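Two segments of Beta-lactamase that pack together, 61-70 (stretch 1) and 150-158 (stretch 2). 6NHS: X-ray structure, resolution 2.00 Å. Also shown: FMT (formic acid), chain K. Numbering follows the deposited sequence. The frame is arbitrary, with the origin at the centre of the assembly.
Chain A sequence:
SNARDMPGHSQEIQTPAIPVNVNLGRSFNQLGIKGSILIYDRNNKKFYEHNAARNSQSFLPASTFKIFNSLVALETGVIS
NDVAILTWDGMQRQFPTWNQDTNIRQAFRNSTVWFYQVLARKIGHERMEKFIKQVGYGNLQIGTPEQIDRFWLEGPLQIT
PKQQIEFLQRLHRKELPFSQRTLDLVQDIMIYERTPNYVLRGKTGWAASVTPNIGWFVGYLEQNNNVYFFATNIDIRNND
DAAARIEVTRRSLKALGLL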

ATOM      1  N   PRO A  61       2.883   4.591  -6.852  1.00 30.04           N
ATOM      2  CA  PRO A  61       2.456   3.786  -5.696  1.00 29.05           C
ATOM      3  C   PRO A  61       3.302   2.547  -5.473  1.00 29.09           C
ATOM      4  O   PRO A  61       3.396   2.080  -4.329  1.00 26.17           O
ATOM      5  CB  PRO A  61       1.001   3.423  -6.036  1.00 28.64           C
ATOM      6  CG  PRO A  61       0.896   3.576  -7.498  1.00 29.65           C
ATOM      7  CD  PRO A  61       1.851   4.655  -7.898  1.00 32.15           C
ATOM      8  N   ALA A  62       3.920   2.008  -6.527  1.00 29.79           N
ATOM      9  CA  ALA A  62       4.673   0.763  -6.455  1.00 29.73           C
ATOM     10  C   ALA A  62       3.826  -0.311  -5.788  1.00 27.27           C
ATOM     11  O   ALA A  62       2.621  -0.400  -6.045  1.00 28.67           O
ATOM     12  CB  ALA A  62       6.000   0.964  -5.712  1.00 30.52           C
ATOM     13  N   SER A  63       4.429  -1.106  -4.902  1.00 26.69           N
ATOM     14  CA  SER A  63       3.720  -2.241  -4.325  1.00 27.15           C
ATOM     15  C   SER A  63       2.545  -1.848  -3.438  1.00 24.54           C
ATOM     16  O   SER A  63       1.737  -2.726  -3.120  1.00 23.68           O
ATOM     17  CB  SER A  63       4.678  -3.126  -3.518  1.00 31.76           C
ATOM     18  OG  SER A  63       5.434  -3.954  -4.385  1.00 40.06           O
ATOM     19  N   THR A  64       2.427  -0.584  -3.001  1.00 24.35           N
ATOM     20  CA  THR A  64       1.228  -0.219  -2.249  1.00 25.26           C
ATOM     21  C   THR A  64      -0.027  -0.376  -3.091  1.00 26.16           C
ATOM     22  O   THR A  64      -1.126  -0.514  -2.541  1.00 26.60           O
ATOM     23  CB  THR A  64       1.299   1.221  -1.712  1.00 25.40           C
ATOM     24  OG1 THR A  64       1.272   2.168  -2.792  1.00 23.58           O
ATOM     25  CG2 THR A  64       2.543   1.416  -0.882  1.00 25.62           C
ATOM     26  N   PHE A  65       0.119  -0.364  -4.415  1.00 25.08           N
ATOM     27  CA  PHE A  65      -1.018  -0.576  -5.299  1.00 23.33           C
ATOM     28  C   PHE A  65      -1.595  -1.976  -5.160  1.00 24.54           C
ATOM     29  O   PHE A  65      -2.737  -2.204  -5.572  1.00 25.47           O
ATOM     30  CB  PHE A  65      -0.603  -0.310  -6.749  1.00 23.75           C
ATOM     31  CG  PHE A  65      -1.746  -0.342  -7.722  1.00 25.42           C
ATOM     32  CD1 PHE A  65      -2.712   0.649  -7.705  1.00 25.44           C
ATOM     33  CD2 PHE A  65      -1.851  -1.366  -8.653  1.00 23.95           C
ATOM     34  CE1 PHE A  65      -3.772   0.625  -8.596  1.00 25.52           C
ATOM     35  CE2 PHE A  65      -2.908  -1.402  -9.550  1.00 24.86           C
ATOM     36  CZ  PHE A  65      -3.872  -0.400  -9.523  1.00 24.51           C
ATOM     37  N   LYS A  66      -0.839  -2.917  -4.579  1.00 23.66           N
ATOM     38  CA  LYS A  66      -1.354  -4.271  -4.391  1.00 25.57           C
ATOM     39  C   LYS A  66      -2.626  -4.281  -3.552  1.00 22.61           C
ATOM     40  O   LYS A  66      -3.451  -5.191  -3.697  1.00 22.37           O
ATOM     41  CB  LYS A  66      -0.292  -5.165  -3.741  1.00 24.19           C
ATOM     42  CG  LYS A  66       0.883  -5.522  -4.644  1.00 25.42           C
ATOM     43  CD  LYS A  66       1.794  -6.551  -3.963  1.00 30.40           C
ATOM     44  CE  LYS A  66       2.840  -7.108  -4.927  1.00 33.54           C
ATOM     45  NZ  LYS A  66       3.924  -6.142  -5.244  1.00 33.43           N
ATOM     46  N   ILE A  67      -2.804  -3.291  -2.672  1.00 21.37           N
ATOM     47  CA  ILE A  67      -4.037  -3.216  -1.888  1.00 23.54           C
ATOM     48  C   ILE A  67      -5.233  -2.999  -2.808  1.00 24.37           C
ATOM     49  O   ILE A  67      -6.224  -3.735  -2.753  1.00 24.91           O
ATOM     50  CB  ILE A  67      -3.940  -2.107  -0.825  1.00 25.45           C
ATOM     51  CG1 ILE A  67      -2.803  -2.395   0.165  1.00 27.76           C
ATOM     52  CG2 ILE A  67      -5.277  -1.954  -0.098  1.00 24.26           C
ATOM     53  CD1 ILE A  67      -2.482  -1.199   1.082  1.00 28.17           C
ATOM     54  N   PHE A  68      -5.145  -1.987  -3.677  1.00 24.25           N
ATOM     55  CA  PHE A  68      -6.207  -1.725  -4.646  1.00 23.20           C
ATOM     56  C   PHE A  68      -6.362  -2.886  -5.623  1.00 26.77           C
ATOM     57  O   PHE A  68      -7.479  -3.338  -5.898  1.00 25.94           O
ATOM     58  CB  PHE A  68      -5.904  -0.426  -5.392  1.00 24.75           C
ATOM     59  CG  PHE A  68      -6.927  -0.066  -6.432  1.00 25.70           C
ATOM     60  CD1 PHE A  68      -6.824  -0.553  -7.724  1.00 24.28           C
ATOM     61  CD2 PHE A  68      -7.986   0.770  -6.117  1.00 24.62           C
ATOM     62  CE1 PHE A  68      -7.768  -0.220  -8.687  1.00 25.23           C
ATOM     63  CE2 PHE A  68      -8.929   1.111  -7.076  1.00 24.85           C
ATOM     64  CZ  PHE A  68      -8.820   0.608  -8.358  1.00 23.26           C
ATOM     65  N   ASN A  69      -5.242  -3.379  -6.162  1.00 23.29           N
ATOM     66  CA  ASN A  69      -5.287  -4.454  -7.151  1.00 23.75           C
ATOM     67  C   ASN A  69      -5.950  -5.708  -6.582  1.00 24.76           C
ATOM     68  O   ASN A  69      -6.715  -6.386  -7.279  1.00 24.08           O
ATOM     69  CB  ASN A  69      -3.865  -4.760  -7.632  1.00 22.32           C
ATOM     70  CG  ASN A  69      -3.811  -5.296  -9.062  1.00 28.20           C
ATOM     71  OD1 ASN A  69      -4.835  -5.610  -9.669  1.00 29.92           O
ATOM     72  ND2 ASN A  69      -2.595  -5.399  -9.604  1.00 26.87           N
ATOM     73  N   SER A  70      -5.669  -6.027  -5.314  1.00 24.06           N
ATOM     74  CA  SER A  70      -6.258  -7.207  -4.681  1.00 24.77           C
ATOM     75  C   SER A  70      -7.775  -7.095  -4.608  1.00 25.09           C
ATOM     76  O   SER A  70      -8.491  -8.073  -4.853  1.00 24.11           O
ATOM     77  CB  SER A  70      -5.692  -7.395  -3.266  1.00 23.15           C
ATOM     78  OG  SER A  70      -4.279  -7.514  -3.267  1.00 26.51           O
TER
HETATM   79  C   FMT K 310       3.481  -4.980  -7.986  1.00 31.14           C
HETATM   80  O1  FMT K 310       2.354  -5.360  -7.786  1.00 28.52           O
HETATM   81  O2  FMT K 310       4.125  -4.399  -7.111  1.00 41.27           O
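Stretch 2 (150-158) RFWLEGPLQ

Stretch 1 leaves a loop at Pro61 and Ala62, makes a 3-10 turn at Ser63 and Thr64, and runs on as a helix that continues beyond Ser70. Its first turn is secured at Pro61, whose O accepts Thr64 N at 3.1 Å and Thr64 OG1 at 2.6 Å. Stretch 2 is less regular: a weakly bonded helix spans roughly Phe151 to Glu154. Gly155 then leaves helical geometry with positive phi, at backbone angles where a CB would be jammed against the preceding carbonyl, and a cis peptide bond leads into Pro156. The chain continues in extended form through Leu157 and Gln158. The two segments run obliquely, in broadly opposed directions.

The CA atoms come closest at Ala62 and Leu153, 4.9 Å apart. Beside this pair, Ala62 N donates a hydrogen bond to Trp152 O, at 3.1 Å. With its CB directed away from stretch 2, Ala62 meets this segment chiefly through its main chain. Pro61, which has no amide hydrogen to offer, supplies a compact apolar ring instead: its CG lies 3.9 Å from Trp152 CB and 4.0 Å from Leu157 CD2.

Phe65 is the aromatic centre of the contact. Its t rotamer carries the ring among three residues of stretch 2. Trp152 lies nearly parallel to it, the planes of Phe65 and the five-membered ring 23° apart but slid so that they barely overlap; Phe65 CD2 approaches Trp152 CG to 3.4 Å. Phe151 forms an offset edge-to-face pair, its edge toward the face of Phe65, with the planes at 80° and Phe65 CZ 3.4 Å from Phe151 CE1. The branched end of Leu157 fits beside the Phe65 ring, its CD2 3.5 Å from Phe65 CE1. One helical turn after Phe65, Asn69 ND2 reaches within 4.2 Å of Trp152 CH2, extending the contact along the broad indole.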

ATOM      1  N   ARG A 150       2.039  -2.456 -15.864  1.00 28.71           N
ATOM      2  CA  ARG A 150       3.127  -1.679 -15.280  1.00 33.47           C
ATOM      3  C   ARG A 150       2.758  -0.251 -14.901  1.00 30.17           C
ATOM      4  O   ARG A 150       3.641   0.474 -14.432  1.00 29.54           O
ATOM      5  CB  ARG A 150       4.323  -1.660 -16.246  1.00 38.46           C
ATOM      6  CG  ARG A 150       4.041  -1.031 -17.602  1.00 46.45           C
ATOM      7  CD  ARG A 150       5.300  -1.037 -18.461  1.00 57.01           C
ATOM      8  NE  ARG A 150       5.077  -1.603 -19.788  1.00 65.30           N
ATOM      9  CZ  ARG A 150       5.109  -0.901 -20.917  1.00 72.18           C
ATOM     10  NH1 ARG A 150       5.364   0.401 -20.888  1.00 74.16           N
ATOM     11  NH2 ARG A 150       4.894  -1.503 -22.079  1.00 75.69           N
ATOM     12  N   PHE A 151       1.502   0.179 -15.055  1.00 28.11           N
ATOM     13  CA  PHE A 151       1.183   1.591 -14.853  1.00 27.04           C
ATOM     14  C   PHE A 151       1.445   2.045 -13.419  1.00 28.09           C
ATOM     15  O   PHE A 151       1.695   3.232 -13.188  1.00 30.62           O
ATOM     16  CB  PHE A 151      -0.268   1.877 -15.245  1.00 26.62           C
ATOM     17  CG  PHE A 151      -1.288   1.079 -14.469  1.00 26.18           C
ATOM     18  CD1 PHE A 151      -1.771   1.538 -13.252  1.00 25.83           C
ATOM     19  CD2 PHE A 151      -1.770  -0.129 -14.967  1.00 25.49           C
ATOM     20  CE1 PHE A 151      -2.713   0.806 -12.537  1.00 26.80           C
ATOM     21  CE2 PHE A 151      -2.718  -0.862 -14.261  1.00 26.60           C
ATOM     22  CZ  PHE A 151      -3.186  -0.398 -13.043  1.00 25.14           C
ATOM     23  N   TRP A 152       1.399   1.131 -12.449  1.00 26.61           N
ATOM     24  CA  TRP A 152       1.647   1.500 -11.060  1.00 29.10           C
ATOM     25  C   TRP A 152       3.120   1.395 -10.679  1.00 31.73           C
ATOM     26  O   TRP A 152       3.502   1.853  -9.596  1.00 30.94           O
ATOM     27  CB  TRP A 152       0.803   0.629 -10.114  1.00 25.56           C
ATOM     28  CG  TRP A 152       1.217  -0.814 -10.078  1.00 25.07           C
ATOM     29  CD1 TRP A 152       2.063  -1.394  -9.181  1.00 26.68           C
ATOM     30  CD2 TRP A 152       0.814  -1.857 -10.983  1.00 26.64           C
ATOM     31  NE1 TRP A 152       2.214  -2.728  -9.465  1.00 27.81           N
ATOM     32  CE2 TRP A 152       1.459  -3.041 -10.566  1.00 27.96           C
ATOM     33  CE3 TRP A 152      -0.029  -1.904 -12.100  1.00 25.98           C
ATOM     34  CZ2 TRP A 152       1.283  -4.262 -11.219  1.00 27.48           C
ATOM     35  CZ3 TRP A 152      -0.202  -3.118 -12.756  1.00 26.93           C
ATOM     36  CH2 TRP A 152       0.452  -4.278 -12.314  1.00 26.31           C
ATOM     37  N   LEU A 153       3.947   0.812 -11.547  1.00 30.05           N
ATOM     38  CA  LEU A 153       5.381   0.653 -11.328  1.00 32.12           C
ATOM     39  C   LEU A 153       6.207   1.704 -12.052  1.00 34.56           C
ATOM     40  O   LEU A 153       7.198   2.197 -11.507  1.00 34.50           O
ATOM     41  CB  LEU A 153       5.829  -0.736 -11.794  1.00 34.51           C
ATOM     42  CG  LEU A 153       5.111  -1.921 -11.148  1.00 35.88           C
ATOM     43  CD1 LEU A 153       5.332  -3.201 -11.956  1.00 37.06           C
ATOM     44  CD2 LEU A 153       5.600  -2.092  -9.728  1.00 36.38           C
ATOM     45  N   GLU A 154       5.829   2.045 -13.281  1.00 32.60           N
ATOM     46  CA  GLU A 154       6.568   3.007 -14.078  1.00 37.40           C
ATOM     47  C   GLU A 154       5.789   4.280 -14.363  1.00 35.07           C
ATOM     48  O   GLU A 154       6.376   5.240 -14.873  1.00 36.63           O
ATOM     49  CB  GLU A 154       6.992   2.377 -15.413  1.00 41.12           C
ATOM     50  CG  GLU A 154       7.786   1.101 -15.263  1.00 48.29           C
ATOM     51  CD  GLU A 154       8.043   0.414 -16.591  1.00 55.09           C
ATOM     52  OE1 GLU A 154       7.650   0.972 -17.641  1.00 56.57           O
ATOM     53  OE2 GLU A 154       8.638  -0.685 -16.582  1.00 57.96           O
ATOM     54  N   GLY A 155       4.497   4.315 -14.051  1.00 35.18           N
ATOM     55  CA  GLY A 155       3.661   5.444 -14.394  1.00 32.76           C
ATOM     56  C   GLY A 155       2.691   5.054 -15.489  1.00 30.25           C
ATOM     57  O   GLY A 155       2.847   4.014 -16.133  1.00 31.86           O
ATOM     58  N   PRO A 156       1.688   5.897 -15.758  1.00 30.38           N
ATOM     59  CA  PRO A 156       1.540   7.247 -15.204  1.00 29.87           C
ATOM     60  C   PRO A 156       0.802   7.344 -13.869  1.00 31.01           C
ATOM     61  O   PRO A 156       0.611   8.461 -13.396  1.00 31.29           O
ATOM     62  CB  PRO A 156       0.744   7.969 -16.294  1.00 31.28           C
ATOM     63  CG  PRO A 156      -0.128   6.899 -16.866  1.00 29.97           C
ATOM     64  CD  PRO A 156       0.676   5.614 -16.796  1.00 29.92           C
ATOM     65  N   LEU A 157       0.392   6.225 -13.274  1.00 29.27           N
ATOM     66  CA  LEU A 157      -0.361   6.293 -12.024  1.00 30.23           C
ATOM     67  C   LEU A 157       0.514   6.826 -10.896  1.00 31.17           C
ATOM     68  O   LEU A 157       1.632   6.346 -10.680  1.00 31.45           O
ATOM     69  CB  LEU A 157      -0.910   4.917 -11.644  1.00 28.27           C
ATOM     70  CG  LEU A 157      -1.783   4.897 -10.385  1.00 26.71           C
ATOM     71  CD1 LEU A 157      -3.008   5.798 -10.588  1.00 30.24           C
ATOM     72  CD2 LEU A 157      -2.212   3.468 -10.023  1.00 24.54           C
ATOM     73  N   GLN A 158       0.007   7.828 -10.179  1.00 30.24           N
ATOM     74  CA  GLN A 158       0.673   8.339  -8.989  1.00 28.85           C
ATOM     75  C   GLN A 158      -0.373   8.594  -7.910  1.00 30.62           C
ATOM     76  O   GLN A 158      -1.574   8.662  -8.183  1.00 30.29           O
ATOM     77  CB  GLN A 158       1.469   9.615  -9.291  1.00 33.64           C
ATOM     78  CG  GLN A 158       2.587   9.430 -10.321  1.00 37.68           C
ATOM     79  CD  GLN A 158       3.388  10.699 -10.534  1.00 44.56           C
ATOM     80  OE1 GLN A 158       3.914  11.274  -9.591  1.00 44.30           O
ATOM     81  NE2 GLN A 158       3.474  11.147 -11.778  1.00 49.44           N
TER